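Local atomic coordinates of possible TctC subunit of the Tripartite Tricarboxylate Transport(TTT) Family (Rhodopseudomonas palustris, PDB entry 6HKE), a protein that binds malate and, as a periplasmic binding protein of the tripartite tricarboxylate transporter family, probably delivers it to the membrane components of the transporter. Residues A[103-107]-A[287-293]; A[178-182]-A[203-207]; A[193-197]-A[216-220]. The protein carries 2 engineered substitutions. All coordinates share one frame; numbering follows the deposited sequence.

Contact 1 of 3, residues A[103-107]-A[287-293]; sequences TPVAL and PVVLAQL
Pro104 and Leu107 of strand 102-118 meet the first turns of helix 287-305, which packs across the strand at a classic beta bulge in a periplasmic-binding-protein fold. At the bulge Val105 and Ala106 both face Leu241 of strand 236-244. The two short axes lie at 98°, with a closest approach of 6.4 Å.

Apolar contacts make up much of the interface. The ring of Pro104 points at the helix. Pro104 CB lies 3.9 Å from Leu290 CD2, and Pro104 CG lies 3.8 Å from the methyl CB of Ala291. Leu290 carries CG anti to the backbone N (chi1 173°), which brings its CD2 branch to the strand. Trp238 and Phe242 of strand 236-244 also touch this leucine. Farther along, Leu107 and Leu293 cross at about a right angle, with their CD1 atoms 3.8 Å apart.

Carbon-to-carbonyl contacts supply the rest. CD2 of Leu290 sits beside the Ala106 carbonyl, 3.5 Å from O of Ala106. CB of Pro104 is likewise 3.5 Å from O of Pro287. The Val105 carbonyl accepts a hydrogen bond from the Asn256 side chain of helix 249-263. The same oxygen faces the proline that opens the segment: Pro287 CA makes a CA-H...O contact of 3.5 Å with Val105 O, and Pro287 CG approaches that oxygen to 3.4 Å.

Contact 2 of 3, residues A[178-182]-A[203-207]; sequences LQALV and GKVKA
The carbonyl oxygen of Lys204 receives hydrogen bonds from two waters, and these waters join it to the last turn of helix 174-182. Water 1 donates to Lys204 O and to Leu181 O, the latter at 2.8 Å. Water 2 donates to Lys204 O at 2.7 Å and to Val182 O at 2.6 Å. Each water has more acceptors in reach than it has protons, so these bonds need not all be made at once. The waters link two chain turns: the end of helix 174-182, and the exit from helix 193-201, where Gly203 with its positive phi closes a Schellman motif before strand 205-210.

Beside the waters the contact is apolar. Val205 points at the helix and its CG1 does most of the touching. With CG1 anti to the carbonyl carbon (chi1 -63°), this methyl is set against Leu181 and Val182. Val205 CG1 meets Leu181 CD2 at 3.7 Å and Val182 CG2 at 3.8 Å. The Leu181 and Val182 side chains each cross that of Val205 at about a right angle. Leu178 CD1 comes to Val205 CG1 more loosely, at 4.4 Å. Ala199 and Leu200 of helix 193-201 also touch Val205, while Leu116 of strand 102-118 touches Leu178 and Leu181.

Lys204 adds the start of its chain. The extended remainder leads away from the helix, and NZ forms a salt bridge with Glu202. Both methyls of Val182 reach the aliphatic root of this lysine, CG2 lying 3.9 Å from Lys204 CB and CG1 4.1 Å from the same carbon.

Contact 3 of 3, residues A[193-197]-A[216-220]; sequences IVNAV and DPVVP
Ile193 of helix 193-201 pushes its CD1 against a type I beta turn, Asp216 to Val219, in the loop between strands 205-210 and 236-244. The tight part is this methyl and the two valines of the turn. CD1 of Ile193 meets CG2 of Val218 at 3.5 Å and CG2 of Val219 at 3.9 Å. Its side chain is fully extended, with CG1 anti to the backbone N (chi1 -169°), and this carries CD1 out to the turn. One helical turn on, CG2 of Val197 touches CG2 of Val218 at 3.8 Å. Its approach to CG1 of Val219 is slightly longer.

The Asp216 side is looser and partly exposed. The Asp216 side chain crosses that of Ile193 obliquely, with Asp216 CG 3.7 Å from Ile193 CD1. The Asp216 side chain also touches Pro112 of strand 102-118. The carboxylate serves its own loop: Val218 N donates a hydrogen bond to Asp216 OD1 at 3.3 Å and 173°, through the anti lone pair, making an Asx turn. Replacing this aspartate with an alanine would probably cost Val218 N that acceptor and leave the turn freer to shift, so that the valine methyls sit less firmly on Ile193.

Between the segments the contact is carbon against carbon or against the carboxylate. Its fit therefore depends on methyl shape, while the Asx bond and the Val219 N to Asp216 O bond lie within the turn.

Overall arrangement
Contacts 2 and 3 are neighbours, with centres about 13 Å apart. They touch where Leu178 CD2 packs 3.3 Å from Asn195 O, and helix 193-201 is followed in the chain by strand 205-210. Their segments alternate along the chain. Contact 1 lies across the centre of the chain from contact 2, with centres about 33 Å apart. Both still reach one sheet, in which strands 102-118 and 205-210 are neighbours. The centres of contacts 1 and 3 are about 25 Å apart. All three stand back from the bound malate. The nearest side chains are Leu178 at about 8 Å from (S)-malate, Ile193 at about 11 Å from it, and Leu107 at about 13 Å from either malate.

Contact 1 of 3, residues A[103-107]-A[287-293]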
loop_
_atom_site.group_PDB
_atom_site.type_symbol
_atom_site.label_atom_id
_atom_site.label_comp_id
_atom_site.label_asym_id
_atom_site.label_seq_id
_atom_site.Cartn_x
_atom_site.Cartn_y
_atom_site.Cartn_z
ATOM N N THR A 103 -5.318 16.687 -5.735
ATOM C CA THR A 103 -6.610 16.867 -5.051
ATOM C C THR A 103 -7.020 15.492 -4.548
ATOM O O THR A 103 -7.378 14.621 -5.349
ATOM C CB THR A 103 -7.628 17.560 -5.958
ATOM O OG1 THR A 103 -7.032 18.819 -6.261
ATOM C CG2 THR A 103 -8.974 17.747 -5.295
ATOM N N PRO A 104 -6.934 15.273 -3.217
ATOM C CA PRO A 104 -7.422 14.048 -2.596
ATOM C C PRO A 104 -8.908 13.876 -2.929
ATOM O O PRO A 104 -9.628 14.828 -2.841
ATOM C CB PRO A 104 -7.230 14.290 -1.091
ATOM C CG PRO A 104 -7.162 15.792 -0.986
ATOM C CD PRO A 104 -6.432 16.226 -2.228
ATOM N N VAL A 105 -9.326 12.674 -3.293
ATOM C CA VAL A 105 -10.748 12.363 -3.596
ATOM C C VAL A 105 -11.328 11.595 -2.410
ATOM O O VAL A 105 -12.346 12.070 -1.847
ATOM C CB VAL A 105 -10.868 11.600 -4.927
ATOM C CG1 VAL A 105 -12.271 11.088 -5.196
ATOM C CG2 VAL A 105 -10.400 12.474 -6.062
ATOM N N ALA A 106 -10.701 10.467 -2.044
ATOM C CA ALA A 106 -11.290 9.456 -1.142
ATOM C C ALA A 106 -10.238 8.481 -0.595
ATOM O O ALA A 106 -9.475 7.910 -1.401
ATOM C CB ALA A 106 -12.357 8.710 -1.897
ATOM N N LEU A 107 -10.242 8.262 0.726
ATOM C CA LEU A 107 -9.668 7.037 1.343
ATOM C C LEU A 107 -10.434 5.825 0.800
ATOM O O LEU A 107 -11.668 5.850 0.842
ATOM C CB LEU A 107 -9.800 7.097 2.860
ATOM C CG LEU A 107 -9.212 5.909 3.611
ATOM C CD1 LEU A 107 -7.716 5.761 3.351
ATOM C CD2 LEU A 107 -9.482 6.071 5.092
ATOM N N PRO A 287 -13.088 13.904 1.487
ATOM C CA PRO A 287 -11.778 14.151 0.867
ATOM C C PRO A 287 -10.640 14.577 1.818
ATOM O O PRO A 287 -9.482 14.227 1.572
ATOM C CB PRO A 287 -12.103 15.303 -0.091
ATOM C CG PRO A 287 -13.543 15.017 -0.518
ATOM C CD PRO A 287 -14.204 14.528 0.752
ATOM N N VAL A 288 -10.965 15.343 2.861
ATOM C CA VAL A 288 -9.957 15.959 3.777
ATOM C C VAL A 288 -9.374 14.883 4.707
ATOM O O VAL A 288 -8.181 14.995 5.064
ATOM C CB VAL A 288 -10.550 17.153 4.555
ATOM C CG1 VAL A 288 -11.516 16.718 5.647
ATOM C CG2 VAL A 288 -9.461 18.055 5.125
ATOM N N VAL A 289 -10.140 13.841 5.049
ATOM C CA VAL A 289 -9.603 12.731 5.880
ATOM C C VAL A 289 -8.319 12.229 5.214
ATOM O O VAL A 289 -7.315 11.999 5.934
ATOM C CB VAL A 289 -10.622 11.593 6.054
ATOM C CG1 VAL A 289 -9.954 10.335 6.599
ATOM C CG2 VAL A 289 -11.790 12.041 6.928
ATOM N N LEU A 290 -8.350 12.076 3.889
ATOM C CA LEU A 290 -7.201 11.562 3.104
ATOM C C LEU A 290 -6.085 12.610 3.041
ATOM O O LEU A 290 -4.893 12.215 3.106
ATOM C CB LEU A 290 -7.683 11.165 1.708
ATOM C CG LEU A 290 -6.574 10.783 0.737
ATOM C CD1 LEU A 290 -5.749 9.643 1.286
ATOM C CD2 LEU A 290 -7.156 10.445 -0.622
ATOM N N ALA A 291 -6.431 13.884 2.893
ATOM C CA ALA A 291 -5.462 15.017 2.926
ATOM C C ALA A 291 -4.738 15.025 4.284
ATOM O O ALA A 291 -3.494 15.274 4.300
ATOM C CB ALA A 291 -6.169 16.323 2.677
ATOM N N GLN A 292 -5.473 14.736 5.367
ATOM C CA GLN A 292 -4.942 14.711 6.759
ATOM C C GLN A 292 -4.014 13.494 6.939
ATOM O O GLN A 292 -2.980 13.659 7.601
ATOM C CB GLN A 292 -6.076 14.709 7.783
ATOM C CG GLN A 292 -5.585 14.838 9.219
ATOM C CD GLN A 292 -4.823 16.117 9.461
ATOM O OE1 GLN A 292 -5.128 17.166 8.904
ATOM N NE2 GLN A 292 -3.838 16.041 10.341
ATOM N N LEU A 293 -4.345 12.345 6.331
ATOM C CA LEU A 293 -3.503 11.120 6.337
ATOM C C LEU A 293 -2.216 11.400 5.566
ATOM O O LEU A 293 -1.167 10.967 6.041
ATOM C CB LEU A 293 -4.238 9.934 5.694
ATOM C CG LEU A 293 -5.178 9.141 6.597
ATOM C CD1 LEU A 293 -5.871 8.041 5.806
ATOM C CD2 LEU A 293 -4.449 8.546 7.794
#

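Contact 2 of 3, residues A[178-182]-A[203-207]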
loop_
_atom_site.group_PDB
_atom_site.type_symbol
_atom_site.label_atom_id
_atom_site.label_comp_id
_atom_site.label_asym_id
_atom_site.label_seq_id
_atom_site.Cartn_x
_atom_site.Cartn_y
_atom_site.Cartn_z
ATOM N N LEU A 178 5.883 -11.234 -4.169
ATOM C CA LEU A 178 5.307 -12.343 -3.373
ATOM C C LEU A 178 5.634 -13.661 -4.063
ATOM O O LEU A 178 6.118 -14.544 -3.365
ATOM C CB LEU A 178 3.794 -12.182 -3.216
ATOM C CG LEU A 178 3.142 -13.174 -2.257
ATOM C CD1 LEU A 178 3.714 -13.018 -0.859
ATOM C CD2 LEU A 178 1.631 -12.999 -2.246
ATOM N N GLN A 179 5.369 -13.777 -5.369
ATOM C CA GLN A 179 5.675 -15.003 -6.163
ATOM C C GLN A 179 7.159 -15.360 -5.996
ATOM O O GLN A 179 7.450 -16.544 -5.829
ATOM C CB GLN A 179 5.263 -14.848 -7.628
ATOM C CG GLN A 179 3.873 -15.409 -7.917
ATOM C CD GLN A 179 3.127 -14.617 -8.966
ATOM O OE1 GLN A 179 3.676 -14.249 -10.007
ATOM N NE2 GLN A 179 1.854 -14.351 -8.702
ATOM N N ALA A 180 8.055 -14.369 -5.980
ATOM C CA ALA A 180 9.504 -14.564 -5.746
ATOM C C ALA A 180 9.745 -15.142 -4.343
ATOM O O ALA A 180 10.690 -15.937 -4.183
ATOM C CB ALA A 180 10.205 -13.242 -5.912
ATOM N N LEU A 181 8.951 -14.718 -3.350
ATOM C CA LEU A 181 9.025 -15.218 -1.952
ATOM C C LEU A 181 8.481 -16.656 -1.896
ATOM O O LEU A 181 9.064 -17.468 -1.200
ATOM C CB LEU A 181 8.264 -14.269 -1.018
ATOM C CG LEU A 181 8.568 -14.481 0.468
ATOM C CD1 LEU A 181 9.945 -13.949 0.821
ATOM C CD2 LEU A 181 7.515 -13.852 1.354
ATOM N N VAL A 182 7.426 -16.956 -2.648
ATOM C CA VAL A 182 6.803 -18.305 -2.766
ATOM C C VAL A 182 7.808 -19.294 -3.360
ATOM O O VAL A 182 7.761 -20.464 -2.961
ATOM C CB VAL A 182 5.515 -18.258 -3.614
ATOM C CG1 VAL A 182 5.044 -19.648 -4.053
ATOM C CG2 VAL A 182 4.412 -17.515 -2.874
ATOM N N GLY A 203 -0.495 -21.793 2.541
ATOM C CA GLY A 203 0.746 -22.188 3.236
ATOM C C GLY A 203 2.018 -21.914 2.437
ATOM O O GLY A 203 3.056 -22.513 2.789
ATOM N N LYS A 204 1.990 -21.015 1.450
ATOM C CA LYS A 204 3.126 -20.809 0.499
ATOM C C LYS A 204 4.181 -19.860 1.090
ATOM O O LYS A 204 5.309 -19.863 0.595
ATOM C CB LYS A 204 2.638 -20.284 -0.850
ATOM C CG LYS A 204 1.970 -21.314 -1.741
ATOM C CD LYS A 204 1.112 -20.665 -2.801
ATOM C CE LYS A 204 0.851 -21.569 -3.988
ATOM N NZ LYS A 204 -0.254 -21.054 -4.837
ATOM N N VAL A 205 3.848 -19.087 2.118
ATOM C CA VAL A 205 4.846 -18.231 2.813
ATOM C C VAL A 205 4.466 -18.225 4.282
ATOM O O VAL A 205 3.421 -18.816 4.616
ATOM C CB VAL A 205 4.891 -16.804 2.227
ATOM C CG1 VAL A 205 5.324 -16.796 0.767
ATOM C CG2 VAL A 205 3.568 -16.085 2.396
ATOM N N LYS A 206 5.261 -17.555 5.113
ATOM C CA LYS A 206 4.957 -17.407 6.552
ATOM C C LYS A 206 5.111 -15.938 6.952
ATOM O O LYS A 206 5.865 -15.206 6.267
ATOM C CB LYS A 206 5.823 -18.359 7.381
ATOM C CG LYS A 206 7.315 -18.306 7.131
ATOM C CD LYS A 206 8.028 -19.395 7.881
ATOM C CE LYS A 206 9.518 -19.159 7.989
ATOM N NZ LYS A 206 10.149 -20.128 8.916
ATOM N N ALA A 207 4.336 -15.531 7.963
ATOM C CA ALA A 207 4.383 -14.212 8.628
ATOM C C ALA A 207 5.155 -14.383 9.934
ATOM O O ALA A 207 4.952 -15.397 10.566
ATOM C CB ALA A 207 2.983 -13.722 8.899
HETATM O O HOH W 1 8.243 -19.602 0.392
HETATM O O HOH W 2 6.509 -21.669 -0.972
#

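Contact 3 of 3, residues A[193-197]-A[216-220]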
loop_
_atom_site.group_PDB
_atom_site.type_symbol
_atom_site.label_atom_id
_atom_site.label_comp_id
_atom_site.label_asym_id
_atom_site.label_seq_id
_atom_site.Cartn_x
_atom_site.Cartn_y
_atom_site.Cartn_z
ATOM N N ILE A 193 -1.562 -6.765 3.942
ATOM C CA ILE A 193 -2.273 -8.006 4.340
ATOM C C ILE A 193 -3.085 -8.554 3.155
ATOM O O ILE A 193 -3.106 -9.790 3.018
ATOM C CB ILE A 193 -3.115 -7.743 5.610
ATOM C CG1 ILE A 193 -3.635 -9.045 6.215
ATOM C CG2 ILE A 193 -4.235 -6.763 5.344
ATOM C CD1 ILE A 193 -4.179 -8.889 7.607
ATOM N N VAL A 194 -3.730 -7.714 2.336
ATOM C CA VAL A 194 -4.572 -8.208 1.198
ATOM C C VAL A 194 -3.709 -8.997 0.211
ATOM O O VAL A 194 -4.202 -9.947 -0.341
ATOM C CB VAL A 194 -5.364 -7.113 0.456
ATOM C CG1 VAL A 194 -6.395 -6.470 1.357
ATOM C CG2 VAL A 194 -4.465 -6.072 -0.164
ATOM N N ASN A 195 -2.456 -8.631 0.003
ATOM C CA ASN A 195 -1.568 -9.448 -0.858
ATOM C C ASN A 195 -1.169 -10.737 -0.137
ATOM O O ASN A 195 -1.126 -11.786 -0.805
ATOM C CB ASN A 195 -0.297 -8.710 -1.252
ATOM C CG ASN A 195 0.304 -9.294 -2.508
ATOM O OD1 ASN A 195 -0.423 -9.654 -3.434
ATOM N ND2 ASN A 195 1.622 -9.379 -2.546
ATOM N N ALA A 196 -0.864 -10.664 1.158
ATOM C CA ALA A 196 -0.215 -11.759 1.914
ATOM C C ALA A 196 -1.219 -12.891 2.200
ATOM O O ALA A 196 -0.792 -14.061 2.270
ATOM C CB ALA A 196 0.373 -11.213 3.186
ATOM N N VAL A 197 -2.504 -12.569 2.372
ATOM C CA VAL A 197 -3.467 -13.513 3.004
ATOM C C VAL A 197 -3.584 -14.759 2.137
ATOM O O VAL A 197 -3.409 -15.847 2.659
ATOM C CB VAL A 197 -4.834 -12.875 3.333
ATOM C CG1 VAL A 197 -5.967 -13.892 3.260
ATOM C CG2 VAL A 197 -4.806 -12.233 4.710
ATOM N N ASP A 216 -4.752 -9.136 13.858
ATOM C CA ASP A 216 -5.843 -9.032 12.865
ATOM C C ASP A 216 -6.627 -10.345 12.881
ATOM O O ASP A 216 -6.061 -11.418 12.770
ATOM C CB ASP A 216 -5.280 -8.645 11.502
ATOM C CG ASP A 216 -6.314 -8.060 10.561
ATOM O OD1 ASP A 216 -7.298 -8.774 10.256
ATOM O OD2 ASP A 216 -6.120 -6.902 10.121
ATOM N N PRO A 217 -7.966 -10.311 13.014
ATOM C CA PRO A 217 -8.744 -11.545 13.023
ATOM C C PRO A 217 -8.680 -12.397 11.737
ATOM O O PRO A 217 -8.996 -13.536 11.853
ATOM C CB PRO A 217 -10.180 -11.091 13.346
ATOM C CG PRO A 217 -10.208 -9.588 13.189
ATOM C CD PRO A 217 -8.775 -9.101 13.226
ATOM N N VAL A 218 -8.228 -11.894 10.581
ATOM C CA VAL A 218 -8.032 -12.760 9.376
ATOM C C VAL A 218 -6.689 -13.493 9.471
ATOM O O VAL A 218 -6.488 -14.433 8.673
ATOM C CB VAL A 218 -8.121 -12.009 8.030
ATOM C CG1 VAL A 218 -9.371 -11.151 7.930
ATOM C CG2 VAL A 218 -6.876 -11.192 7.762
ATOM N N VAL A 219 -5.772 -13.055 10.346
ATOM C CA VAL A 219 -4.499 -13.795 10.598
ATOM C C VAL A 219 -4.249 -13.813 12.099
ATOM O O VAL A 219 -3.250 -13.285 12.586
ATOM C CB VAL A 219 -3.322 -13.214 9.793
ATOM C CG1 VAL A 219 -3.525 -13.433 8.303
ATOM C CG2 VAL A 219 -3.064 -11.744 10.080
ATOM N N PRO A 220 -5.139 -14.456 12.885
ATOM C CA PRO A 220 -5.126 -14.287 14.333
ATOM C C PRO A 220 -3.945 -14.979 15.034
ATOM O O PRO A 220 -3.666 -14.596 16.157
ATOM C CB PRO A 220 -6.495 -14.850 14.768
ATOM C CG PRO A 220 -6.845 -15.863 13.698
ATOM C CD PRO A 220 -6.199 -15.366 12.421
#